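PDB 5GP9: transcriptional regulator (TetR/AcrR family) from Bacillus halodurans, which binds operator DNA as a TetR-family repressor and, as FadR, probably controls fatty acid degradation genes in response to fatty acyl effectors. Local coordinates for residues 9-14 with 44-49; 63-68 with 91-96; 85-90 with 178-183. One frame throughout, in Å; residues are numbered along the deposited sequence.

In the fold
Interaction 1 lies in the DNA-binding part of the chain, and interactions 2 and 3 lie in the regulatory part that holds palmitic acid. Helix 50-74 joins the two parts: it follows helix 40-46 in the chain and carries residues 63-68. The centres of interactions 1 and 2 are about 21 Å apart. Those of interactions 2 and 3 are about 12 Å apart. Both use helix 79-95, and they touch: Phe65 CZ is 3.7 Å from His90 CA, and Phe91 CD2 is 3.7 Å from Val180 CG2. Phe65 and His90 both line the palmitic acid. The side chain of Ile12 in interaction 1 is about 10 Å from the palmitic acid.

Interaction 1: residues 9-14 with 44-49; sequences DQIIDA and YLYFNN
Ile11 and Tyr46 mark the closest backbone approach, with their CA atoms 8.6 Å apart, where the early part of helix 8-26 faces the end of helix 40-46 and the turn that follows. Side chains fill the gap. Ile11 uses both of its branches. Its CD1 lies over one face of the Tyr46 ring as a CH-pi contact, 4.2 Å from the ring centroid and 26° off the ring normal. Its CG2 meets the Phe47 ring, with Phe47 CE2 3.7 Å away. With chi1 at -67°, CG1 stands beside the backbone N and CG2 beside the carbonyl carbon, and the two branches part towards the two rings. Ile12 adds CG2, which is 3.9 Å from Phe47 CZ, while its CD1 end leads away. The Phe47 ring therefore meets methyl groups from two successive residues. Val53 and Ser56 of helix 50-74 also touch Phe47, and this places the ring where three helices meet. Tyr46 is less deeply buried, and its OH is hydrogen-bonded to Lys7 N. Residues 44-47 fall in the predicted helix-turn-helix motif, so the contact probably ties helix 8-26 to the DNA-recognition region. No hydrogen bond spans the two segments. Their union is wholly apolar, which suggests that burial of apolar surface, helped by the CH-pi contact, holds it together.

Interaction 2: residues 63-68 with 91-96; sequences GRFVDK and FKQLAA
Phe65 and Gln93 carry this contact, and their flat groups lie nearly parallel in orientation, with ring and amide planes 19° apart. They are not stacked. The amide oxygen sits at the ring edge, near the ring plane, with Gln93 OE1 3.5 Å from Phe65 CD1. Gln93 CG lies near Phe65 CD1 and CE1, displaced from the ring plane, 3.6 Å from CD1. The bend of the Gln93 chain at chi2 (-95°) places OE1 beside Phe65 CD1. Phe65 has CG anti to its backbone N (chi1 172°), which carries the ring out towards helix 79-95. No hydrogen bond joins the segments. The carbonyl oxygen beside the ring C-H edge is probably mildly favourable electrostatically. Lys68 adds its aliphatic chain at the margin, with CD 4.2 Å from Gln93 OE1. Its NZ is 6.6 Å from Lys92 NZ; the two like charges are not in contact, and any repulsion is probably weak. Tyr126 packs edge-to-face with the Phe65 ring. Palmitic acid touches Phe65, and it also touches Leu94 on the other helix. The two helices thus meet beside the ligand through one aromatic ring and one bent amide side chain. This arrangement belongs to the all-helical effector-binding domain of TetR-family regulators, which in this protein holds palmitic acid between helices.

Interaction 3: residues 85-90 with 178-183; sequences ILVNMH and ALVKPV. With PLM (palmitic acid), chain E.
Asn88 and Val180 lead a helix-to-helix contact in the all-helical regulatory domain of the TetR fold. Their CA atoms are 5.6 Å apart. The Val180 methyls lie against the Asn88 backbone, both CG1 and CG2 being within 3.8 Å of Asn88 CA. Helix 79-95 supplies Val87 and Asn88. The start of helix 180-189 supplies Val180 and Val183.

Asn88 can be followed outward. Asn88 CB is 3.7 Å from Val180 CG1. CG comes next and is anti to the backbone N (chi1 -177°), which brings the amide across the Val180 side chain at a slant. At the tip the amide divides. OD1 comes up to the second methyl, with Val180 CG2 3.7 Å off, while ND2 points away from this valine. The Asn88 side chain therefore meets both branches of Val180, and no hydrogen bond spans the two segments.

Val87, one residue earlier and buried, completes the contact. Its CG1 lies 3.8 Å from the backbone oxygen of Val180. The same methyl also packs against Val183, with CG1 to CG1 at 4.3 Å. Val180 and Val183 both touch Phe91, which extends the apolar layer along helix 79-95. Pro182 and Val183 also pack on Leu151 of the second subunit. This is consistent with the family's dimer interface, a four-helix bundle to which each subunit gives its last two helices, here 149-169 and 180-189.

Two residues after Asn88, another side of helix 79-95 meets the ligand. His90 is oriented by a hydrogen bond between ND1 and Tyr126 OH, which would tend to fix the ring rotation. One face of the imidazole covers the hydrocarbon chain of palmitic acid, whose atom CC sits towards the rim of the ring, 3.6 Å from His90 NE2.

Interaction 1: residues 9-14 with 44-49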
loop_
_atom_site.group_PDB
_atom_site.type_symbol
_atom_site.label_atom_id
_atom_site.label_comp_id
_atom_site.label_asym_id
_atom_site.label_seq_id
_atom_site.Cartn_x
_atom_site.Cartn_y
_atom_site.Cartn_z
ATOM N N ASP A 9 -3.121 -27.605 -6.662
ATOM C CA ASP A 9 -2.457 -26.659 -7.515
ATOM C C ASP A 9 -3.239 -26.313 -8.687
ATOM O O ASP A 9 -3.261 -25.153 -9.066
ATOM C CB ASP A 9 -1.117 -27.193 -7.974
ATOM C CG ASP A 9 -0.143 -27.284 -6.864
ATOM O OD1 ASP A 9 0.203 -26.225 -6.328
ATOM O OD2 ASP A 9 0.278 -28.422 -6.489
ATOM N N GLN A 10 -3.907 -27.260 -9.370
ATOM C CA GLN A 10 -4.618 -26.835 -10.554
ATOM C C GLN A 10 -5.791 -25.875 -10.197
ATOM O O GLN A 10 -6.095 -25.019 -10.976
ATOM C CB GLN A 10 -5.092 -28.005 -11.482
ATOM C CG GLN A 10 -6.320 -28.718 -11.083
ATOM C CD GLN A 10 -6.404 -30.164 -11.659
ATOM O OE1 GLN A 10 -5.630 -31.023 -11.275
ATOM N NE2 GLN A 10 -7.219 -30.347 -12.610
ATOM N N ILE A 11 -6.452 -26.062 -9.058
ATOM C CA ILE A 11 -7.547 -25.159 -8.707
ATOM C C ILE A 11 -7.022 -23.743 -8.376
ATOM O O ILE A 11 -7.526 -22.749 -8.929
ATOM C CB ILE A 11 -8.392 -25.720 -7.543
ATOM C CG1 ILE A 11 -9.119 -26.977 -8.026
ATOM C CG2 ILE A 11 -9.420 -24.733 -7.093
ATOM C CD1 ILE A 11 -9.534 -27.835 -6.835
ATOM N N ILE A 12 -6.006 -23.687 -7.527
ATOM C CA ILE A 12 -5.438 -22.376 -7.115
ATOM C C ILE A 12 -4.801 -21.702 -8.317
ATOM O O ILE A 12 -4.963 -20.500 -8.499
ATOM C CB ILE A 12 -4.521 -22.462 -5.915
ATOM C CG1 ILE A 12 -3.299 -23.254 -6.212
ATOM C CG2 ILE A 12 -5.322 -22.851 -4.690
ATOM C CD1 ILE A 12 -2.127 -22.612 -5.482
ATOM N N ASP A 13 -4.104 -22.448 -9.181
ATOM C CA ASP A 13 -3.513 -21.808 -10.369
ATOM C C ASP A 13 -4.613 -21.250 -11.245
ATOM O O ASP A 13 -4.497 -20.156 -11.816
ATOM C CB ASP A 13 -2.700 -22.828 -11.213
ATOM C CG ASP A 13 -1.404 -23.222 -10.598
ATOM O OD1 ASP A 13 -1.017 -22.622 -9.567
ATOM O OD2 ASP A 13 -0.835 -24.225 -11.190
ATOM N N ALA A 14 -5.739 -21.985 -11.410
ATOM C CA ALA A 14 -6.844 -21.485 -12.154
ATOM C C ALA A 14 -7.449 -20.255 -11.501
ATOM O O ALA A 14 -7.864 -19.340 -12.192
ATOM C CB ALA A 14 -7.954 -22.559 -12.304
ATOM N N TYR A 44 -15.547 -27.839 -4.479
ATOM C CA TYR A 44 -16.092 -27.713 -3.143
ATOM C C TYR A 44 -15.638 -28.817 -2.264
ATOM O O TYR A 44 -15.782 -28.735 -1.088
ATOM C CB TYR A 44 -17.624 -27.609 -3.167
ATOM C CG TYR A 44 -18.130 -26.377 -3.837
ATOM C CD1 TYR A 44 -18.020 -25.142 -3.205
ATOM C CD2 TYR A 44 -18.807 -26.426 -5.036
ATOM C CE1 TYR A 44 -18.492 -23.985 -3.799
ATOM C CE2 TYR A 44 -19.319 -25.264 -5.628
ATOM C CZ TYR A 44 -19.164 -24.047 -4.970
ATOM O OH TYR A 44 -19.586 -22.876 -5.521
ATOM N N LEU A 45 -15.010 -29.832 -2.820
ATOM C CA LEU A 45 -14.292 -30.789 -2.026
ATOM C C LEU A 45 -13.032 -30.175 -1.410
ATOM O O LEU A 45 -12.562 -30.633 -0.382
ATOM C CB LEU A 45 -13.858 -31.981 -2.887
ATOM C CG LEU A 45 -14.936 -32.872 -3.519
ATOM C CD1 LEU A 45 -14.307 -34.190 -4.020
ATOM C CD2 LEU A 45 -16.052 -33.138 -2.527
ATOM N N TYR A 46 -12.485 -29.136 -2.059
ATOM C CA TYR A 46 -11.221 -28.528 -1.663
ATOM C C TYR A 46 -11.399 -27.235 -0.870
ATOM O O TYR A 46 -10.643 -26.997 0.053
ATOM C CB TYR A 46 -10.360 -28.273 -2.911
ATOM C CG TYR A 46 -9.608 -29.511 -3.380
ATOM C CD1 TYR A 46 -10.232 -30.499 -4.142
ATOM C CD2 TYR A 46 -8.203 -29.639 -3.115
ATOM C CE1 TYR A 46 -9.532 -31.669 -4.523
ATOM C CE2 TYR A 46 -7.493 -30.774 -3.536
ATOM C CZ TYR A 46 -8.116 -31.761 -4.260
ATOM O OH TYR A 46 -7.366 -32.892 -4.642
ATOM N N PHE A 47 -12.388 -26.448 -1.262
ATOM C CA PHE A 47 -12.664 -25.084 -0.814
ATOM C C PHE A 47 -14.188 -24.797 -0.686
ATOM O O PHE A 47 -14.960 -25.134 -1.588
ATOM C CB PHE A 47 -12.103 -24.088 -1.830
ATOM C CG PHE A 47 -10.632 -24.273 -2.090
ATOM C CD1 PHE A 47 -9.675 -23.870 -1.186
ATOM C CD2 PHE A 47 -10.230 -24.872 -3.265
ATOM C CE1 PHE A 47 -8.326 -24.112 -1.391
ATOM C CE2 PHE A 47 -8.890 -25.023 -3.489
ATOM C CZ PHE A 47 -7.977 -24.692 -2.555
ATOM N N ASN A 48 -14.585 -24.041 0.340
ATOM C CA ASN A 48 -16.023 -23.712 0.583
ATOM C C ASN A 48 -16.631 -22.712 -0.392
ATOM O O ASN A 48 -17.780 -22.828 -0.781
ATOM C CB ASN A 48 -16.194 -23.218 2.060
ATOM C CG ASN A 48 -15.990 -24.343 3.098
ATOM O OD1 ASN A 48 -16.969 -24.915 3.559
ATOM N ND2 ASN A 48 -14.747 -24.687 3.447
ATOM N N ASN A 49 -15.861 -21.719 -0.836
ATOM C CA ASN A 49 -16.354 -20.666 -1.649
ATOM C C ASN A 49 -15.137 -19.906 -2.163
ATOM O O ASN A 49 -13.995 -20.272 -1.833
ATOM C CB ASN A 49 -17.296 -19.708 -0.850
ATOM C CG ASN A 49 -16.566 -18.895 0.198
ATOM O OD1 ASN A 49 -15.457 -19.268 0.673
ATOM N ND2 ASN A 49 -17.212 -17.765 0.619
#

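Interaction 2: residues 63-68 with 91-96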
loop_
_atom_site.group_PDB
_atom_site.type_symbol
_atom_site.label_atom_id
_atom_site.label_comp_id
_atom_site.label_asym_id
_atom_site.label_seq_id
_atom_site.Cartn_x
_atom_site.Cartn_y
_atom_site.Cartn_z
ATOM N N GLY A 63 3.817 -18.778 2.477
ATOM C CA GLY A 63 4.582 -19.649 3.276
ATOM C C GLY A 63 5.800 -20.113 2.544
ATOM O O GLY A 63 6.871 -20.113 3.128
ATOM N N ARG A 64 5.651 -20.426 1.270
ATOM C CA ARG A 64 6.805 -20.879 0.447
ATOM C C ARG A 64 7.776 -19.774 0.082
ATOM O O ARG A 64 8.966 -20.012 0.015
ATOM C CB ARG A 64 6.348 -21.528 -0.847
ATOM C CG ARG A 64 5.535 -22.782 -0.605
ATOM C CD ARG A 64 5.359 -23.697 -1.822
ATOM N NE ARG A 64 4.787 -24.968 -1.327
ATOM C CZ ARG A 64 5.475 -26.027 -0.865
ATOM N NH1 ARG A 64 6.816 -26.081 -0.907
ATOM N NH2 ARG A 64 4.804 -27.081 -0.396
ATOM N N PHE A 65 7.232 -18.609 -0.241
ATOM C CA PHE A 65 8.005 -17.364 -0.484
ATOM C C PHE A 65 8.901 -17.046 0.675
ATOM O O PHE A 65 10.071 -16.855 0.466
ATOM C CB PHE A 65 7.030 -16.261 -0.789
ATOM C CG PHE A 65 7.642 -14.879 -0.879
ATOM C CD1 PHE A 65 8.633 -14.589 -1.806
ATOM C CD2 PHE A 65 7.243 -13.899 0.000
ATOM C CE1 PHE A 65 9.169 -13.316 -1.854
ATOM C CE2 PHE A 65 7.692 -12.616 -0.104
ATOM C CZ PHE A 65 8.666 -12.307 -1.034
ATOM N N VAL A 66 8.351 -17.007 1.895
ATOM C CA VAL A 66 9.121 -16.682 3.072
ATOM C C VAL A 66 10.210 -17.768 3.306
ATOM O O VAL A 66 11.375 -17.435 3.601
ATOM C CB VAL A 66 8.239 -16.396 4.336
ATOM C CG1 VAL A 66 7.243 -15.270 4.066
ATOM C CG2 VAL A 66 7.514 -17.632 4.827
ATOM N N ASP A 67 9.846 -19.042 3.132
ATOM C CA ASP A 67 10.793 -20.177 3.325
ATOM C C ASP A 67 11.964 -20.103 2.374
ATOM O O ASP A 67 13.111 -20.325 2.784
ATOM C CB ASP A 67 10.098 -21.540 3.135
ATOM C CG ASP A 67 9.269 -21.956 4.335
ATOM O OD1 ASP A 67 9.386 -21.335 5.409
ATOM O OD2 ASP A 67 8.493 -22.927 4.217
ATOM N N LYS A 68 11.679 -19.787 1.120
ATOM C CA LYS A 68 12.750 -19.554 0.126
ATOM C C LYS A 68 13.650 -18.383 0.454
ATOM O O LYS A 68 14.857 -18.454 0.182
ATOM C CB LYS A 68 12.191 -19.312 -1.249
ATOM C CG LYS A 68 11.719 -20.582 -1.895
ATOM C CD LYS A 68 11.155 -20.327 -3.277
ATOM C CE LYS A 68 10.745 -21.652 -3.900
ATOM N NZ LYS A 68 9.783 -21.464 -5.005
ATOM N N PHE A 91 10.824 -9.181 -5.787
ATOM C CA PHE A 91 10.578 -8.643 -7.099
ATOM C C PHE A 91 10.567 -9.856 -8.071
ATOM O O PHE A 91 9.726 -9.873 -9.015
ATOM C CB PHE A 91 11.679 -7.604 -7.484
ATOM C CG PHE A 91 11.458 -6.210 -6.882
ATOM C CD1 PHE A 91 10.454 -5.968 -5.940
ATOM C CD2 PHE A 91 12.292 -5.213 -7.189
ATOM C CE1 PHE A 91 10.282 -4.704 -5.388
ATOM C CE2 PHE A 91 12.184 -3.968 -6.644
ATOM C CZ PHE A 91 11.176 -3.701 -5.709
ATOM N N LYS A 92 11.492 -10.789 -7.837
ATOM C CA LYS A 92 11.613 -11.977 -8.729
ATOM C C LYS A 92 10.326 -12.788 -8.777
ATOM O O LYS A 92 9.845 -13.186 -9.846
ATOM C CB LYS A 92 12.790 -12.831 -8.251
ATOM C CG LYS A 92 13.096 -14.129 -8.957
ATOM C CD LYS A 92 13.474 -15.219 -7.938
ATOM C CE LYS A 92 13.283 -16.643 -8.454
ATOM N NZ LYS A 92 11.989 -16.878 -9.167
ATOM N N GLN A 93 9.786 -13.067 -7.613
ATOM C CA GLN A 93 8.582 -13.894 -7.526
ATOM C C GLN A 93 7.403 -13.270 -8.271
ATOM O O GLN A 93 6.635 -13.971 -8.888
ATOM C CB GLN A 93 8.231 -14.246 -6.082
ATOM C CG GLN A 93 9.392 -14.833 -5.288
ATOM C CD GLN A 93 9.482 -16.321 -5.232
ATOM O OE1 GLN A 93 8.850 -16.961 -4.399
ATOM N NE2 GLN A 93 10.352 -16.882 -6.068
ATOM N N LEU A 94 7.221 -11.966 -8.203
ATOM C CA LEU A 94 6.152 -11.377 -8.883
ATOM C C LEU A 94 6.447 -11.140 -10.416
ATOM O O LEU A 94 5.529 -11.174 -11.298
ATOM C CB LEU A 94 5.777 -10.098 -8.163
ATOM C CG LEU A 94 5.075 -10.441 -6.834
ATOM C CD1 LEU A 94 4.967 -9.206 -5.961
ATOM C CD2 LEU A 94 3.692 -11.113 -7.073
ATOM N N ALA A 95 7.698 -10.820 -10.710
ATOM C CA ALA A 95 8.085 -10.670 -12.139
ATOM C C ALA A 95 7.892 -12.039 -12.838
ATOM O O ALA A 95 7.649 -12.064 -14.017
ATOM C CB ALA A 95 9.522 -10.272 -12.266
ATOM N N ALA A 96 8.010 -13.126 -12.107
ATOM C CA ALA A 96 7.810 -14.474 -12.694
ATOM C C ALA A 96 6.347 -14.868 -12.872
ATOM O O ALA A 96 6.072 -15.850 -13.572
ATOM C CB ALA A 96 8.547 -15.499 -11.864
#

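Interaction 3: residues 85-90 with 178-183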
loop_
_atom_site.group_PDB
_atom_site.type_symbol
_atom_site.label_atom_id
_atom_site.label_comp_id
_atom_site.label_asym_id
_atom_site.label_seq_id
_atom_site.Cartn_x
_atom_site.Cartn_y
_atom_site.Cartn_z
ATOM N N ILE A 85 19.054 -9.951 -1.077
ATOM C CA ILE A 85 18.368 -11.204 -1.318
ATOM C C ILE A 85 16.851 -11.111 -1.149
ATOM O O ILE A 85 16.080 -11.591 -1.993
ATOM C CB ILE A 85 18.907 -12.328 -0.391
ATOM C CG1 ILE A 85 20.279 -12.779 -0.949
ATOM C CG2 ILE A 85 17.967 -13.534 -0.310
ATOM C CD1 ILE A 85 21.041 -13.755 -0.055
ATOM N N LEU A 86 16.463 -10.369 -0.133
ATOM C CA LEU A 86 15.027 -10.172 0.151
ATOM C C LEU A 86 14.397 -9.304 -0.940
ATOM O O LEU A 86 13.356 -9.698 -1.474
ATOM C CB LEU A 86 14.812 -9.573 1.552
ATOM C CG LEU A 86 13.344 -9.421 1.992
ATOM C CD1 LEU A 86 13.137 -9.777 3.473
ATOM C CD2 LEU A 86 12.978 -7.987 1.691
ATOM N N VAL A 87 15.002 -8.184 -1.301
ATOM C CA VAL A 87 14.462 -7.328 -2.381
ATOM C C VAL A 87 14.372 -8.089 -3.714
ATOM O O VAL A 87 13.385 -8.062 -4.420
ATOM C CB VAL A 87 15.294 -6.049 -2.498
ATOM C CG1 VAL A 87 14.867 -5.194 -3.639
ATOM C CG2 VAL A 87 15.188 -5.265 -1.151
ATOM N N ASN A 88 15.464 -8.770 -4.029
ATOM C CA ASN A 88 15.545 -9.535 -5.234
ATOM C C ASN A 88 14.520 -10.645 -5.317
ATOM O O ASN A 88 13.831 -10.724 -6.320
ATOM C CB ASN A 88 16.982 -10.019 -5.415
ATOM C CG ASN A 88 17.151 -10.775 -6.692
ATOM O OD1 ASN A 88 16.983 -10.202 -7.796
ATOM N ND2 ASN A 88 17.376 -12.092 -6.572
ATOM N N MET A 89 14.291 -11.411 -4.245
ATOM C CA MET A 89 13.264 -12.458 -4.227
ATOM C C MET A 89 11.832 -11.934 -4.222
ATOM O O MET A 89 10.970 -12.521 -4.858
ATOM C CB MET A 89 13.474 -13.372 -3.020
ATOM C CG MET A 89 14.700 -14.262 -3.137
ATOM S SD MET A 89 14.431 -15.590 -4.366
ATOM C CE MET A 89 12.881 -16.272 -3.823
ATOM N N HIS A 90 11.549 -10.807 -3.555
ATOM C CA HIS A 90 10.246 -10.200 -3.662
ATOM C C HIS A 90 9.890 -9.844 -5.096
ATOM O O HIS A 90 8.805 -10.160 -5.590
ATOM C CB HIS A 90 10.188 -8.976 -2.681
ATOM C CG HIS A 90 8.837 -8.326 -2.514
ATOM N ND1 HIS A 90 8.346 -7.942 -1.286
ATOM C CD2 HIS A 90 7.865 -8.013 -3.402
ATOM C CE1 HIS A 90 7.178 -7.352 -1.446
ATOM N NE2 HIS A 90 6.846 -7.403 -2.711
ATOM N N ALA A 178 14.987 -5.018 -12.730
ATOM C CA ALA A 178 15.971 -3.924 -12.922
ATOM C C ALA A 178 16.008 -2.857 -11.793
ATOM O O ALA A 178 16.889 -1.995 -11.739
ATOM C CB ALA A 178 15.707 -3.236 -14.243
ATOM N N LEU A 179 15.001 -2.890 -10.909
ATOM C CA LEU A 179 14.930 -1.927 -9.778
ATOM C C LEU A 179 15.497 -2.477 -8.452
ATOM O O LEU A 179 15.624 -1.768 -7.471
ATOM C CB LEU A 179 13.472 -1.540 -9.599
ATOM C CG LEU A 179 12.868 -0.893 -10.800
ATOM C CD1 LEU A 179 11.418 -0.575 -10.440
ATOM C CD2 LEU A 179 13.612 0.386 -11.171
ATOM N N VAL A 180 15.903 -3.742 -8.458
ATOM C CA VAL A 180 16.441 -4.390 -7.280
ATOM C C VAL A 180 17.569 -3.599 -6.692
ATOM O O VAL A 180 17.530 -3.254 -5.517
ATOM C CB VAL A 180 16.843 -5.879 -7.544
ATOM C CG1 VAL A 180 17.602 -6.501 -6.370
ATOM C CG2 VAL A 180 15.624 -6.775 -7.753
ATOM N N LYS A 181 18.609 -3.303 -7.487
ATOM C CA LYS A 181 19.751 -2.608 -6.915
ATOM C C LYS A 181 19.390 -1.234 -6.446
ATOM O O LYS A 181 19.726 -0.910 -5.312
ATOM C CB LYS A 181 20.958 -2.654 -7.843
ATOM C CG LYS A 181 22.134 -1.813 -7.425
ATOM C CD LYS A 181 23.109 -1.717 -8.599
ATOM C CE LYS A 181 24.278 -0.792 -8.360
ATOM N NZ LYS A 181 25.373 -1.517 -7.686
ATOM N N PRO A 182 18.735 -0.399 -7.277
ATOM C CA PRO A 182 18.417 0.937 -6.782
ATOM C C PRO A 182 17.482 0.984 -5.556
ATOM O O PRO A 182 17.683 1.842 -4.702
ATOM C CB PRO A 182 17.815 1.655 -7.980
ATOM C CG PRO A 182 17.666 0.691 -9.035
ATOM C CD PRO A 182 18.415 -0.546 -8.713
ATOM N N VAL A 183 16.561 0.035 -5.442
ATOM C CA VAL A 183 15.637 0.052 -4.240
ATOM C C VAL A 183 16.421 -0.313 -3.003
ATOM O O VAL A 183 16.329 0.336 -2.011
ATOM C CB VAL A 183 14.435 -0.879 -4.441
ATOM C CG1 VAL A 183 13.698 -1.080 -3.140
ATOM C CG2 VAL A 183 13.508 -0.350 -5.527
HETATM C C1 PLM E . -0.861 -3.007 3.568
HETATM O O1 PLM E . 0.254 -2.752 3.066
HETATM O O2 PLM E . -1.496 -2.102 4.109
HETATM C C2 PLM E . -1.466 -4.413 3.539
HETATM C C3 PLM E . -1.737 -4.886 2.093
HETATM C C4 PLM E . -2.569 -6.181 1.923
HETATM C C5 PLM E . -1.932 -7.500 1.392
HETATM C C6 PLM E . -0.569 -7.369 0.715
HETATM C C7 PLM E . -0.120 -8.559 -0.117
HETATM C C8 PLM E . 1.141 -8.180 -0.822
HETATM C C9 PLM E . 2.377 -8.880 -0.358
HETATM C CA PLM E . 3.080 -9.422 -1.532
HETATM C CB PLM E . 4.422 -9.914 -1.026
HETATM C CC PLM E . 5.159 -10.541 -2.194
HETATM C CD PLM E . 4.240 -11.591 -2.828
HETATM C CE PLM E . 4.809 -12.959 -3.099
HETATM C CF PLM E . 3.634 -13.930 -2.992
HETATM C CG PLM E . 4.114 -15.269 -3.432
#